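Local structure of chitin elicitor receptor kinase 1 (Arabidopsis thaliana, 4EBY) at residues Y12-G17 / I55-R60; Q25-S30 / H77-S82; D40-Y45 / S59-P64; Y81-E86 / A121-L126. The protein acts as a plant immune receptor kinase whose LysM ectodomain recognises chitin oligomers, with chitin-induced dimerization switching the receptor on. All coordinates share one frame; numbering follows the deposited sequence.

How the contacts relate
From the N terminus, contact 1 joins the end of strand 8-13 to the start of strand 60-70 and closes a long loop holding two helices. Contact 2 opens inside that loop, at the end of helix 20-26, and closes beyond it on strand 74-82, so the two cross; they touch where Tyr-12 meets Leu-27. Contact 3 is nested within contact 2, laying helix 40-43 against strand 60-70, and ends on the same stretch as contact 1, sharing Ser-59 and Arg-60. Contact 4 starts on Tyr-81 and Ser-82, where contact 2 ends, and pairs strand 74-82 with strand 122-128. All four reach one mixed sheet.

Contact 1 of 4, residues Y12-G17 / I55-R60. With NAG (2-acetamido-2-deoxy-beta-D-glucopyranose), chain F; NAG (2-acetamido-2-deoxy-beta-D-glucopyranose), chain C.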
# COMPACT_ATOMS: atom_id res chain seq x y z
N TYR A 12 -2.14 -1.50 -4.94
CA TYR A 12 -2.32 -2.95 -5.03
C TYR A 12 -2.43 -3.38 -6.49
O TYR A 12 -3.45 -3.15 -7.14
CB TYR A 12 -3.59 -3.32 -4.25
CG TYR A 12 -3.77 -4.78 -3.93
CD1 TYR A 12 -3.74 -5.23 -2.61
CD2 TYR A 12 -3.99 -5.71 -4.94
CE1 TYR A 12 -3.94 -6.59 -2.32
CE2 TYR A 12 -4.15 -7.05 -4.66
CZ TYR A 12 -4.12 -7.48 -3.35
OH TYR A 12 -4.32 -8.83 -3.10
N TYR A 13 -1.40 -4.05 -7.00
CA TYR A 13 -1.38 -4.49 -8.39
C TYR A 13 -2.24 -5.74 -8.59
O TYR A 13 -2.22 -6.65 -7.75
CB TYR A 13 0.07 -4.77 -8.81
CG TYR A 13 0.19 -5.28 -10.22
CD1 TYR A 13 0.20 -4.40 -11.29
CD2 TYR A 13 0.30 -6.64 -10.49
CE1 TYR A 13 0.30 -4.85 -12.61
CE2 TYR A 13 0.42 -7.11 -11.80
CZ TYR A 13 0.41 -6.20 -12.85
OH TYR A 13 0.53 -6.66 -14.16
N LEU A 14 -2.98 -5.78 -9.70
CA LEU A 14 -3.94 -6.85 -9.93
C LEU A 14 -3.40 -7.95 -10.85
O LEU A 14 -3.09 -7.70 -12.02
CB LEU A 14 -5.20 -6.25 -10.56
CG LEU A 14 -5.95 -5.24 -9.70
CD1 LEU A 14 -7.19 -4.76 -10.48
CD2 LEU A 14 -6.37 -5.88 -8.39
N GLU A 15 -3.28 -9.16 -10.30
CA GLU A 15 -3.03 -10.31 -11.14
C GLU A 15 -3.65 -11.58 -10.55
O GLU A 15 -3.98 -11.63 -9.36
CB GLU A 15 -1.54 -10.49 -11.39
CG GLU A 15 -0.79 -10.88 -10.17
CD GLU A 15 0.73 -10.96 -10.40
OE1 GLU A 15 1.45 -11.03 -9.39
OE2 GLU A 15 1.20 -10.98 -11.57
N ASN A 16 -3.81 -12.59 -11.40
CA ASN A 16 -4.31 -13.90 -11.01
C ASN A 16 -5.71 -13.83 -10.44
O ASN A 16 -6.11 -14.70 -9.67
CB ASN A 16 -3.39 -14.59 -9.98
CG ASN A 16 -2.13 -15.17 -10.61
OD1 ASN A 16 -1.96 -15.16 -11.82
ND2 ASN A 16 -1.23 -15.67 -9.75
N GLY A 17 -6.46 -12.78 -10.79
CA GLY A 17 -7.90 -12.82 -10.58
C GLY A 17 -8.49 -12.02 -9.43
O GLY A 17 -9.72 -12.02 -9.24
N ILE A 55 -13.08 -5.77 -12.15
CA ILE A 55 -11.88 -4.95 -12.23
C ILE A 55 -10.83 -5.57 -13.16
O ILE A 55 -10.86 -6.78 -13.44
CB ILE A 55 -11.30 -4.61 -10.84
CG1 ILE A 55 -10.91 -5.87 -10.05
CG2 ILE A 55 -12.30 -3.79 -10.04
CD1 ILE A 55 -10.26 -5.55 -8.69
N GLN A 56 -9.92 -4.74 -13.65
CA GLN A 56 -9.06 -5.08 -14.78
C GLN A 56 -7.68 -5.54 -14.35
O GLN A 56 -6.92 -4.77 -13.76
CB GLN A 56 -8.90 -3.84 -15.67
CG GLN A 56 -8.19 -4.08 -16.99
CD GLN A 56 -9.16 -4.34 -18.12
OE1 GLN A 56 -10.38 -4.27 -17.94
NE2 GLN A 56 -8.62 -4.64 -19.31
N MET A 57 -7.33 -6.78 -14.67
CA MET A 57 -5.98 -7.26 -14.36
C MET A 57 -4.94 -6.36 -15.02
O MET A 57 -5.16 -5.85 -16.12
CB MET A 57 -5.80 -8.71 -14.83
CG MET A 57 -6.68 -9.73 -14.13
SD MET A 57 -6.53 -9.75 -12.33
CE MET A 57 -7.89 -8.69 -11.85
N GLY A 58 -3.82 -6.17 -14.34
CA GLY A 58 -2.72 -5.38 -14.89
C GLY A 58 -2.77 -3.93 -14.48
O GLY A 58 -1.87 -3.14 -14.79
N SER A 59 -3.82 -3.57 -13.76
CA SER A 59 -3.94 -2.23 -13.21
C SER A 59 -3.62 -2.25 -11.71
O SER A 59 -3.43 -3.33 -11.12
CB SER A 59 -5.35 -1.67 -13.46
OG SER A 59 -6.31 -2.33 -12.65
N ARG A 60 -3.53 -1.07 -11.11
CA ARG A 60 -3.32 -0.94 -9.67
C ARG A 60 -4.51 -0.26 -9.01
O ARG A 60 -5.06 0.72 -9.55
CB ARG A 60 -2.06 -0.11 -9.40
CG ARG A 60 -0.76 -0.84 -9.71
CD ARG A 60 0.40 0.14 -9.79
NE ARG A 60 1.69 -0.49 -10.06
CZ ARG A 60 2.59 -0.81 -9.11
NH1 ARG A 60 2.32 -0.62 -7.83
NH2 ARG A 60 3.75 -1.36 -9.45
C1 NAG F . -0.03 -16.21 -10.34
C2 NAG F . 1.01 -16.01 -9.23
C3 NAG F . 2.36 -16.63 -9.58
C4 NAG F . 2.17 -18.07 -10.06
C5 NAG F . 1.03 -18.18 -11.07
C6 NAG F . 0.77 -19.64 -11.42
C7 NAG F . 1.05 -14.20 -7.65
C8 NAG F . 0.82 -12.73 -7.41
N2 NAG F . 1.20 -14.61 -8.90
O3 NAG F . 3.21 -16.61 -8.44
O4 NAG F . 3.36 -18.51 -10.66
O5 NAG F . -0.15 -17.59 -10.57
O6 NAG F . 0.45 -20.36 -10.24
O7 NAG F . 1.08 -14.97 -6.69
C1 NAG C . 5.33 -9.55 -5.88
C2 NAG C . 4.48 -9.60 -7.15
C3 NAG C . 4.72 -10.90 -7.92
C4 NAG C . 6.20 -11.22 -8.08
C5 NAG C . 6.95 -11.00 -6.77
C6 NAG C . 8.46 -11.18 -6.93
C7 NAG C . 2.22 -8.65 -7.36
C8 NAG C . 0.75 -8.77 -7.01
N2 NAG C . 3.08 -9.51 -6.80
O3 NAG C . 4.09 -10.87 -9.19
O4 NAG C . 6.34 -12.57 -8.47
O5 NAG C . 6.69 -9.70 -6.27
O6 NAG C . 8.93 -10.22 -7.86
O7 NAG C . 2.59 -7.78 -8.14
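Leu-14 is held by the 55-60 loop through backbone and side chain together, and here the packing is tight. Its N-H donates to Ser-59 O over 2.9 Å, the C=O pointing almost straight at the nitrogen (179°), while Leu-14 O accepts from Gly-58 N at 2.9 Å. In the side chain, chi1 (-62°) sets CG beside the backbone N, and chi2 (-180°) then carries Leu-14 CD1 to 3.3 Å from Gln-56 O and 3.6 Å from Ile-55 CD1, the two side chains crossing at about a right angle. Ser-59 OG gives Gln-56 O a 2.7 Å bond across the ends of a type II turn, where Gly-58 supplies the positive phi that glycine adopts most easily. One step back, Tyr-13 and Arg-60 form an antiparallel non-hydrogen-bonded pair joining strands 8-13 and 60-70, consistent with the paired strands of a LysM module. Arg-60 CG meets the Tyr-13 ring at its edge, 4.0 Å from CD1; the extended arginine carries its guanidinium on to Asp-152 and Pro-147, and Arg-149 makes a cation-pi contact with the tyrosine. Toward solvent the grip slackens. The bent, flexible chain of Met-57 puts CE against Leu-14 CB at 3.9 Å and lets SD take a weak bond from Gly-17 N, 3.4 Å away. Glu-15 and Asn-16 direct their side chains from the loop toward sugars: Asn-16 ND2 carries a covalently attached N-acetylglucosamine, and the carboxylate of Glu-15 lies beside the sugar of chain C.

Contact 2 of 4, residues Q25-S30 / H77-S82. With NAG (2-acetamido-2-deoxy-beta-D-glucopyranose), chain B; NAG (2-acetamido-2-deoxy-beta-D-glucopyranose), chain E.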
# COMPACT_ATOMS: atom_id res chain seq x y z
N GLN A 25 -11.12 -6.80 1.95
CA GLN A 25 -11.05 -7.68 3.10
C GLN A 25 -9.63 -7.66 3.68
O GLN A 25 -9.42 -7.42 4.88
CB GLN A 25 -11.39 -9.11 2.68
CG GLN A 25 -11.36 -10.09 3.84
CD GLN A 25 -12.02 -11.41 3.48
OE1 GLN A 25 -11.72 -12.00 2.44
NE2 GLN A 25 -12.93 -11.86 4.32
N ASN A 26 -8.66 -7.89 2.82
CA ASN A 26 -7.27 -7.97 3.29
C ASN A 26 -6.78 -6.65 3.86
O ASN A 26 -6.07 -6.61 4.88
CB ASN A 26 -6.37 -8.42 2.14
CG ASN A 26 -6.60 -9.88 1.75
OD1 ASN A 26 -7.43 -10.57 2.36
ND2 ASN A 26 -5.87 -10.36 0.73
N LEU A 27 -7.15 -5.56 3.19
CA LEU A 27 -6.74 -4.24 3.65
C LEU A 27 -7.85 -3.55 4.44
O LEU A 27 -7.93 -2.31 4.48
CB LEU A 27 -6.27 -3.37 2.47
CG LEU A 27 -4.89 -3.71 1.88
CD1 LEU A 27 -4.82 -5.08 1.26
CD2 LEU A 27 -4.50 -2.64 0.85
N ASN A 28 -8.72 -4.33 5.10
CA ASN A 28 -9.74 -3.73 5.94
C ASN A 28 -9.12 -2.85 7.04
O ASN A 28 -8.11 -3.22 7.66
CB ASN A 28 -10.60 -4.80 6.59
CG ASN A 28 -11.54 -4.22 7.60
OD1 ASN A 28 -12.52 -3.57 7.24
ND2 ASN A 28 -11.23 -4.42 8.88
N SER A 29 -9.73 -1.69 7.28
CA SER A 29 -9.37 -0.83 8.39
C SER A 29 -10.53 0.09 8.71
O SER A 29 -11.55 0.04 8.04
CB SER A 29 -8.14 0.01 8.03
OG SER A 29 -8.52 1.08 7.13
N SER A 30 -10.36 0.94 9.72
CA SER A 30 -11.39 1.92 10.06
C SER A 30 -11.63 2.86 8.89
O SER A 30 -12.74 3.37 8.72
CB SER A 30 -10.92 2.72 11.28
OG SER A 30 -10.80 1.90 12.42
N HIS A 77 1.14 0.61 9.25
CA HIS A 77 -0.14 0.15 9.76
C HIS A 77 -0.16 -1.36 9.90
O HIS A 77 0.31 -2.06 9.00
CB HIS A 77 -1.26 0.58 8.83
CG HIS A 77 -2.61 0.19 9.32
ND1 HIS A 77 -3.17 0.75 10.46
CD2 HIS A 77 -3.49 -0.74 8.88
CE1 HIS A 77 -4.36 0.20 10.66
NE2 HIS A 77 -4.56 -0.72 9.74
N ASN A 78 -0.74 -1.85 11.00
CA ASN A 78 -0.98 -3.29 11.18
C ASN A 78 -2.35 -3.70 10.63
O ASN A 78 -3.38 -3.45 11.27
CB ASN A 78 -0.94 -3.66 12.67
CG ASN A 78 0.39 -3.38 13.33
OD1 ASN A 78 1.44 -3.40 12.68
ND2 ASN A 78 0.34 -3.10 14.64
N PHE A 79 -2.35 -4.31 9.45
CA PHE A 79 -3.57 -4.97 8.97
C PHE A 79 -3.71 -6.33 9.65
O PHE A 79 -2.80 -6.81 10.34
CB PHE A 79 -3.54 -5.15 7.45
CG PHE A 79 -3.56 -3.86 6.69
CD1 PHE A 79 -4.76 -3.19 6.50
CD2 PHE A 79 -2.40 -3.32 6.17
CE1 PHE A 79 -4.80 -2.00 5.81
CE2 PHE A 79 -2.42 -2.14 5.46
CZ PHE A 79 -3.63 -1.47 5.27
N SER A 80 -4.88 -6.95 9.47
CA SER A 80 -5.11 -8.27 10.02
C SER A 80 -5.59 -9.19 8.91
O SER A 80 -6.36 -8.78 8.03
CB SER A 80 -6.15 -8.23 11.15
OG SER A 80 -5.65 -7.53 12.29
N TYR A 81 -5.13 -10.44 8.94
CA TYR A 81 -5.41 -11.38 7.86
C TYR A 81 -5.80 -12.73 8.42
O TYR A 81 -5.07 -13.31 9.21
CB TYR A 81 -4.18 -11.52 6.94
CG TYR A 81 -4.39 -12.57 5.88
CD1 TYR A 81 -5.19 -12.31 4.77
CD2 TYR A 81 -3.80 -13.83 6.00
CE1 TYR A 81 -5.41 -13.29 3.83
CE2 TYR A 81 -4.01 -14.82 5.04
CZ TYR A 81 -4.82 -14.53 3.97
OH TYR A 81 -5.03 -15.51 3.03
N SER A 82 -6.96 -13.25 8.00
CA SER A 82 -7.37 -14.58 8.42
C SER A 82 -6.85 -15.63 7.46
O SER A 82 -7.10 -15.57 6.25
CB SER A 82 -8.90 -14.65 8.57
OG SER A 82 -9.28 -15.96 8.97
C1 NAG B . -11.91 -3.66 9.91
C2 NAG B . -12.80 -4.58 10.75
C3 NAG B . -13.41 -3.77 11.90
C4 NAG B . -12.32 -3.07 12.70
C5 NAG B . -11.43 -2.25 11.78
C6 NAG B . -10.30 -1.61 12.57
C7 NAG B . -13.73 -6.47 9.52
C8 NAG B . -14.74 -7.00 8.56
N2 NAG B . -13.84 -5.21 9.95
O3 NAG B . -14.22 -4.61 12.69
O4 NAG B . -12.86 -2.16 13.65
O5 NAG B . -10.91 -3.05 10.73
O6 NAG B . -9.44 -2.59 13.11
O7 NAG B . -12.82 -7.21 9.86
C1 NAG E . 1.56 -3.31 15.41
C2 NAG E . 1.43 -2.44 16.67
C3 NAG E . 2.67 -2.66 17.53
C4 NAG E . 2.80 -4.14 17.85
C5 NAG E . 2.75 -4.99 16.59
C6 NAG E . 2.76 -6.47 16.95
C7 NAG E . 0.37 -0.24 16.89
C8 NAG E . 0.29 1.17 16.36
N2 NAG E . 1.31 -1.03 16.36
O3 NAG E . 2.56 -1.90 18.72
O4 NAG E . 4.04 -4.40 18.46
O5 NAG E . 1.61 -4.66 15.82
O6 NAG E . 1.59 -6.84 17.66
O7 NAG E . -0.41 -0.62 17.77
O HOH W 1 -8.44 -9.32 6.49
O HOH W 2 -7.03 -5.82 7.63
O HOH W 3 -6.57 -2.63 9.82
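His-77 meets Ser-29 directly and through water: its NE2 comes within 4.0 Å of Ser-29 CB, and water 3, lying in the plane of the imidazole at its edge, links NE2 to Asn-28 O. Glu-68 hydrogen-bonds the other ring nitrogen, ND1. Next comes Asn-78, with an N-acetylglucosamine bonded to ND2. Phe-79 is the main apolar residue here. Its CG sits anti to the carbonyl carbon (chi1 -65°), and the ring beyond it is sandwiched, with His-77 CD2 3.4 Å above the centre of one face and Leu-27 CG over the other, toward the rim. Asn-28 O approaches this ring in plane, 3.5 Å from Phe-79 CD1, where the slightly positive C-H edge suits a carbonyl oxygen. Ser-80 is bridged by water through its backbone: water 1 donates to both Gln-25 O (2.7 Å) and Ser-80 O (2.6 Å), and Ser-80 N donates to water 2. Finally Tyr-81 lies alongside Asn-26, with Asn-26 OD1 at the ring edge 3.7 Å from CE1 and the amide nearly perpendicular to the ring (82°). Asn-96 takes up Asn-26 ND2, and Asp-87 the tyrosine hydroxyl. The helix end thus packs on a LysM strand through the Phe-79 ring and bridging waters; Asn-78 and Asn-28, which likewise bears a covalent N-acetylglucosamine on ND2, head Asn-X-Ser sequons of N-linked glycosylation.

Contact 3 of 4, residues D40-Y45 / S59-P64; sequences DPILRY and SRVLVP
Ile-42 splits its two branches over the start of strand 60-70. Its CG1 is anti to the carbonyl carbon (chi1 -66°), which places it 4.1 Å from Val-63 CG1 and equally far from Pro-64 CD. The other branch, CG2, is anti to the backbone nitrogen and reaches back along the strand, to 3.8 Å from Val-61 CG1 and 3.7 Å from Leu-62 O. Val-61 and Val-63, two residues apart on one side of the strand, each hold CG1 anti to the backbone nitrogen, and this methyl meets the isoleucine. Ile-42 lies alongside Val-63, pointing the same way, but crosses Val-61 at about a right angle. Beta-branched residues suit the extended strand, and here CG2 meets Val-61 methyl to methyl, while the CG1 methylene lies against the Val-63 methyl.

Tyr-45 serves the other side, with Leu-62 and Pro-64. Its ring crosses the proline obliquely, Tyr-45 CE2 being 3.9 Å from Pro-64 CB. Pro-41 O lies in the plane of the tyrosine ring at its edge and also meets Pro-64 CG, at 3.5 Å. Leu-62 CD1 comes to 3.7 Å from Tyr-45 O. Pro-41 itself suits the first turn of a helix, where a backbone N-H is not needed. Asn-46 binds both Ile-42 O and Leu-62 O, joining helix and strand by a polar link. Helix 40-43 on strand 60-70 is consistent with the beta-alpha-alpha-beta arrangement of a LysM module: Ile-42 also packs on Leu-20 and Asn-24 of helix 20-26, Val-63 on Ile-23 of the same helix, and Tyr-45 and Pro-64 touch Leu-9 of strand 8-13.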
# COMPACT_ATOMS: atom_id res chain seq x y z
N ASP A 40 -17.20 2.59 -1.42
CA ASP A 40 -16.89 4.00 -1.71
C ASP A 40 -15.54 4.51 -1.19
O ASP A 40 -14.86 5.27 -1.88
CB ASP A 40 -18.03 4.92 -1.22
CG ASP A 40 -19.30 4.78 -2.05
OD1 ASP A 40 -19.30 4.07 -3.08
OD2 ASP A 40 -20.30 5.41 -1.67
N PRO A 41 -15.13 4.11 0.02
CA PRO A 41 -13.85 4.64 0.51
C PRO A 41 -12.68 4.33 -0.43
O PRO A 41 -11.79 5.16 -0.59
CB PRO A 41 -13.67 3.93 1.86
CG PRO A 41 -15.04 3.70 2.32
CD PRO A 41 -15.83 3.32 1.06
N ILE A 42 -12.71 3.16 -1.05
CA ILE A 42 -11.72 2.80 -2.05
C ILE A 42 -12.00 3.44 -3.41
O ILE A 42 -11.10 4.01 -4.04
CB ILE A 42 -11.64 1.27 -2.21
CG1 ILE A 42 -11.08 0.68 -0.92
CG2 ILE A 42 -10.73 0.90 -3.37
CD1 ILE A 42 -11.22 -0.86 -0.87
N LEU A 43 -13.25 3.36 -3.87
CA LEU A 43 -13.59 3.84 -5.20
C LEU A 43 -13.29 5.33 -5.38
O LEU A 43 -12.96 5.77 -6.48
CB LEU A 43 -15.04 3.54 -5.56
CG LEU A 43 -15.33 2.04 -5.71
CD1 LEU A 43 -16.80 1.82 -5.94
CD2 LEU A 43 -14.50 1.45 -6.85
N ARG A 44 -13.41 6.11 -4.30
CA ARG A 44 -13.14 7.55 -4.41
C ARG A 44 -11.74 7.85 -4.88
O ARG A 44 -11.49 8.90 -5.48
CB ARG A 44 -13.32 8.24 -3.07
CG ARG A 44 -14.72 8.54 -2.74
CD ARG A 44 -14.76 9.21 -1.40
NE ARG A 44 -16.13 9.28 -0.94
CZ ARG A 44 -16.63 8.53 0.02
NH1 ARG A 44 -15.86 7.67 0.67
NH2 ARG A 44 -17.90 8.68 0.35
N TYR A 45 -10.80 6.96 -4.59
CA TYR A 45 -9.41 7.14 -5.00
C TYR A 45 -9.09 6.46 -6.33
O TYR A 45 -7.95 6.47 -6.77
CB TYR A 45 -8.46 6.63 -3.90
CG TYR A 45 -8.50 7.50 -2.67
CD1 TYR A 45 -7.73 8.68 -2.59
CD2 TYR A 45 -9.33 7.18 -1.61
CE1 TYR A 45 -7.79 9.48 -1.45
CE2 TYR A 45 -9.40 7.97 -0.48
CZ TYR A 45 -8.62 9.12 -0.41
OH TYR A 45 -8.73 9.89 0.72
N SER A 59 -3.82 -3.57 -13.76
CA SER A 59 -3.94 -2.23 -13.21
C SER A 59 -3.62 -2.25 -11.71
O SER A 59 -3.43 -3.33 -11.12
CB SER A 59 -5.35 -1.67 -13.46
OG SER A 59 -6.31 -2.33 -12.65
N ARG A 60 -3.53 -1.07 -11.11
CA ARG A 60 -3.32 -0.94 -9.67
C ARG A 60 -4.51 -0.26 -9.01
O ARG A 60 -5.06 0.72 -9.55
CB ARG A 60 -2.06 -0.11 -9.40
CG ARG A 60 -0.76 -0.84 -9.71
CD ARG A 60 0.40 0.14 -9.79
NE ARG A 60 1.69 -0.49 -10.06
CZ ARG A 60 2.59 -0.81 -9.11
NH1 ARG A 60 2.32 -0.62 -7.83
NH2 ARG A 60 3.75 -1.36 -9.45
N VAL A 61 -4.92 -0.79 -7.87
CA VAL A 61 -5.99 -0.19 -7.08
C VAL A 61 -5.39 0.52 -5.88
O VAL A 61 -4.58 -0.06 -5.14
CB VAL A 61 -7.00 -1.26 -6.59
CG1 VAL A 61 -8.09 -0.64 -5.70
CG2 VAL A 61 -7.61 -2.00 -7.79
N LEU A 62 -5.77 1.78 -5.68
CA LEU A 62 -5.31 2.56 -4.53
C LEU A 62 -6.26 2.37 -3.35
O LEU A 62 -7.46 2.55 -3.49
CB LEU A 62 -5.24 4.05 -4.90
CG LEU A 62 -4.12 4.40 -5.86
CD1 LEU A 62 -4.30 5.83 -6.34
CD2 LEU A 62 -2.77 4.22 -5.17
N VAL A 63 -5.71 2.03 -2.19
CA VAL A 63 -6.55 1.79 -1.02
C VAL A 63 -6.14 2.70 0.13
O VAL A 63 -5.00 2.62 0.59
CB VAL A 63 -6.43 0.30 -0.56
CG1 VAL A 63 -7.36 -0.01 0.63
CG2 VAL A 63 -6.74 -0.65 -1.71
N PRO A 64 -7.07 3.53 0.64
CA PRO A 64 -6.67 4.36 1.79
C PRO A 64 -6.54 3.54 3.07
O PRO A 64 -7.32 2.59 3.27
CB PRO A 64 -7.82 5.36 1.91
CG PRO A 64 -9.04 4.53 1.43
CD PRO A 64 -8.51 3.67 0.30

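Contact 4 of 4, residues Y81-E86 / A121-L126. With NAG (2-acetamido-2-deoxy-beta-D-glucopyranose), chain E.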
# COMPACT_ATOMS: atom_id res chain seq x y z
N TYR A 81 -5.13 -10.44 8.94
CA TYR A 81 -5.41 -11.38 7.86
C TYR A 81 -5.80 -12.73 8.42
O TYR A 81 -5.07 -13.31 9.21
CB TYR A 81 -4.18 -11.52 6.94
CG TYR A 81 -4.39 -12.57 5.88
CD1 TYR A 81 -5.19 -12.31 4.77
CD2 TYR A 81 -3.80 -13.83 6.00
CE1 TYR A 81 -5.41 -13.29 3.83
CE2 TYR A 81 -4.01 -14.82 5.04
CZ TYR A 81 -4.82 -14.53 3.97
OH TYR A 81 -5.03 -15.51 3.03
N SER A 82 -6.96 -13.25 8.00
CA SER A 82 -7.37 -14.58 8.42
C SER A 82 -6.85 -15.63 7.46
O SER A 82 -7.10 -15.57 6.25
CB SER A 82 -8.90 -14.65 8.57
OG SER A 82 -9.28 -15.96 8.97
N VAL A 83 -6.10 -16.59 8.00
CA VAL A 83 -5.39 -17.59 7.21
C VAL A 83 -6.32 -18.60 6.56
O VAL A 83 -7.24 -19.14 7.20
CB VAL A 83 -4.35 -18.32 8.08
CG1 VAL A 83 -3.72 -19.45 7.32
CG2 VAL A 83 -3.28 -17.32 8.49
N ARG A 84 -6.04 -18.86 5.28
CA ARG A 84 -6.77 -19.85 4.49
C ARG A 84 -5.90 -21.05 4.09
O ARG A 84 -4.68 -21.09 4.33
CB ARG A 84 -7.35 -19.17 3.25
CG ARG A 84 -8.25 -17.99 3.58
CD ARG A 84 -8.32 -17.00 2.43
NE ARG A 84 -8.92 -17.60 1.24
CZ ARG A 84 -10.22 -17.58 0.97
NH1 ARG A 84 -11.07 -17.01 1.81
NH2 ARG A 84 -10.67 -18.15 -0.14
N GLN A 85 -6.53 -22.06 3.49
CA GLN A 85 -5.84 -23.29 3.16
C GLN A 85 -4.58 -23.05 2.34
O GLN A 85 -4.60 -22.32 1.35
CB GLN A 85 -6.78 -24.24 2.41
CG GLN A 85 -6.42 -25.71 2.56
CD GLN A 85 -6.79 -26.27 3.93
OE1 GLN A 85 -5.93 -26.44 4.79
NE2 GLN A 85 -8.08 -26.55 4.12
N GLU A 86 -3.49 -23.66 2.79
CA GLU A 86 -2.22 -23.66 2.08
C GLU A 86 -1.48 -22.33 2.07
O GLU A 86 -0.50 -22.17 1.34
CB GLU A 86 -2.40 -24.20 0.66
CG GLU A 86 -2.72 -25.70 0.64
CD GLU A 86 -2.80 -26.28 -0.75
OE1 GLU A 86 -2.99 -25.51 -1.71
OE2 GLU A 86 -2.67 -27.52 -0.88
N ALA A 121 -5.98 -19.04 11.78
CA ALA A 121 -5.03 -18.17 12.50
C ALA A 121 -5.21 -16.76 11.95
O ALA A 121 -5.66 -16.56 10.82
CB ALA A 121 -3.59 -18.65 12.29
N THR A 122 -4.85 -15.75 12.75
CA THR A 122 -4.87 -14.38 12.29
C THR A 122 -3.42 -13.90 12.27
O THR A 122 -2.68 -14.14 13.24
CB THR A 122 -5.66 -13.48 13.22
OG1 THR A 122 -7.04 -13.92 13.27
CG2 THR A 122 -5.63 -12.06 12.73
N LEU A 123 -3.03 -13.26 11.17
CA LEU A 123 -1.71 -12.66 11.07
C LEU A 123 -1.79 -11.17 11.24
O LEU A 123 -2.73 -10.51 10.76
CB LEU A 123 -1.09 -12.95 9.69
CG LEU A 123 -0.97 -14.42 9.28
CD1 LEU A 123 -0.26 -14.52 7.92
CD2 LEU A 123 -0.23 -15.26 10.34
N ASN A 124 -0.77 -10.64 11.91
CA ASN A 124 -0.47 -9.21 11.96
C ASN A 124 0.37 -8.89 10.73
O ASN A 124 1.45 -9.46 10.54
CB ASN A 124 0.30 -8.93 13.25
CG ASN A 124 0.57 -7.45 13.47
OD1 ASN A 124 1.06 -6.76 12.58
ND2 ASN A 124 0.25 -6.95 14.67
N VAL A 125 -0.15 -8.01 9.87
CA VAL A 125 0.49 -7.71 8.58
C VAL A 125 0.89 -6.25 8.53
O VAL A 125 0.02 -5.37 8.48
CB VAL A 125 -0.49 -7.97 7.43
CG1 VAL A 125 0.18 -7.67 6.10
CG2 VAL A 125 -0.99 -9.44 7.46
N LEU A 126 2.20 -5.98 8.54
CA LEU A 126 2.68 -4.60 8.54
C LEU A 126 2.88 -4.06 7.13
O LEU A 126 3.57 -4.66 6.30
CB LEU A 126 4.02 -4.53 9.31
CG LEU A 126 4.67 -3.15 9.29
CD1 LEU A 126 3.76 -2.16 9.99
CD2 LEU A 126 6.05 -3.23 9.98
C1 NAG E . 1.56 -3.31 15.41
C2 NAG E . 1.43 -2.44 16.67
C3 NAG E . 2.67 -2.66 17.53
C4 NAG E . 2.80 -4.14 17.85
C5 NAG E . 2.75 -4.99 16.59
C6 NAG E . 2.76 -6.47 16.95
C7 NAG E . 0.37 -0.24 16.89
C8 NAG E . 0.29 1.17 16.36
N2 NAG E . 1.31 -1.03 16.36
O3 NAG E . 2.56 -1.90 18.72
O4 NAG E . 4.04 -4.40 18.46
O5 NAG E . 1.61 -4.66 15.82
O6 NAG E . 1.59 -6.84 17.66
O7 NAG E . -0.41 -0.62 17.77
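Tyr-81 pairs with Leu-123 where strands 74-82 and 122-128 run antiparallel, the two strands of the beta-alpha-alpha-beta fold of a LysM domain, here the second of the ectodomain. The pair is a hydrogen-bonded one: Tyr-81 N donates to Leu-123 O at 3.0 Å, and Leu-123 N returns a straighter bond to Tyr-81 O, 2.8 Å with 167° at the hydrogen. On their shared face, Tyr-81 CB rests 3.8 Å from Val-125 CG2, and its ring lies alongside Leu-123, both pointing the same way; Tyr-81 touches Val-92 and Leu-123 touches Tyr-89 of helix 89-96. Ser-82 faces Thr-122 in a non-hydrogen-bonded pair on the opposite, exposed face, where small hydroxyl residues tolerate water. Val-83 then leaves the strand but keeps the ladder going, Val-83 N reaching Ala-121 O at 2.9 Å. Its CG2, anti to the carbonyl carbon, packs 3.8 Å from Leu-123 CG and against the compact Ala-121 CB, while Phe-112 covers Leu-123 and Ala-121 from a loop. Asn-124 turns from the 81-86 segment toward the glycan: Arg-109 holds its OD1, and its ND2 donates to the ring oxygen O5 of the N-acetylglucosamine of chain E at 2.9 Å.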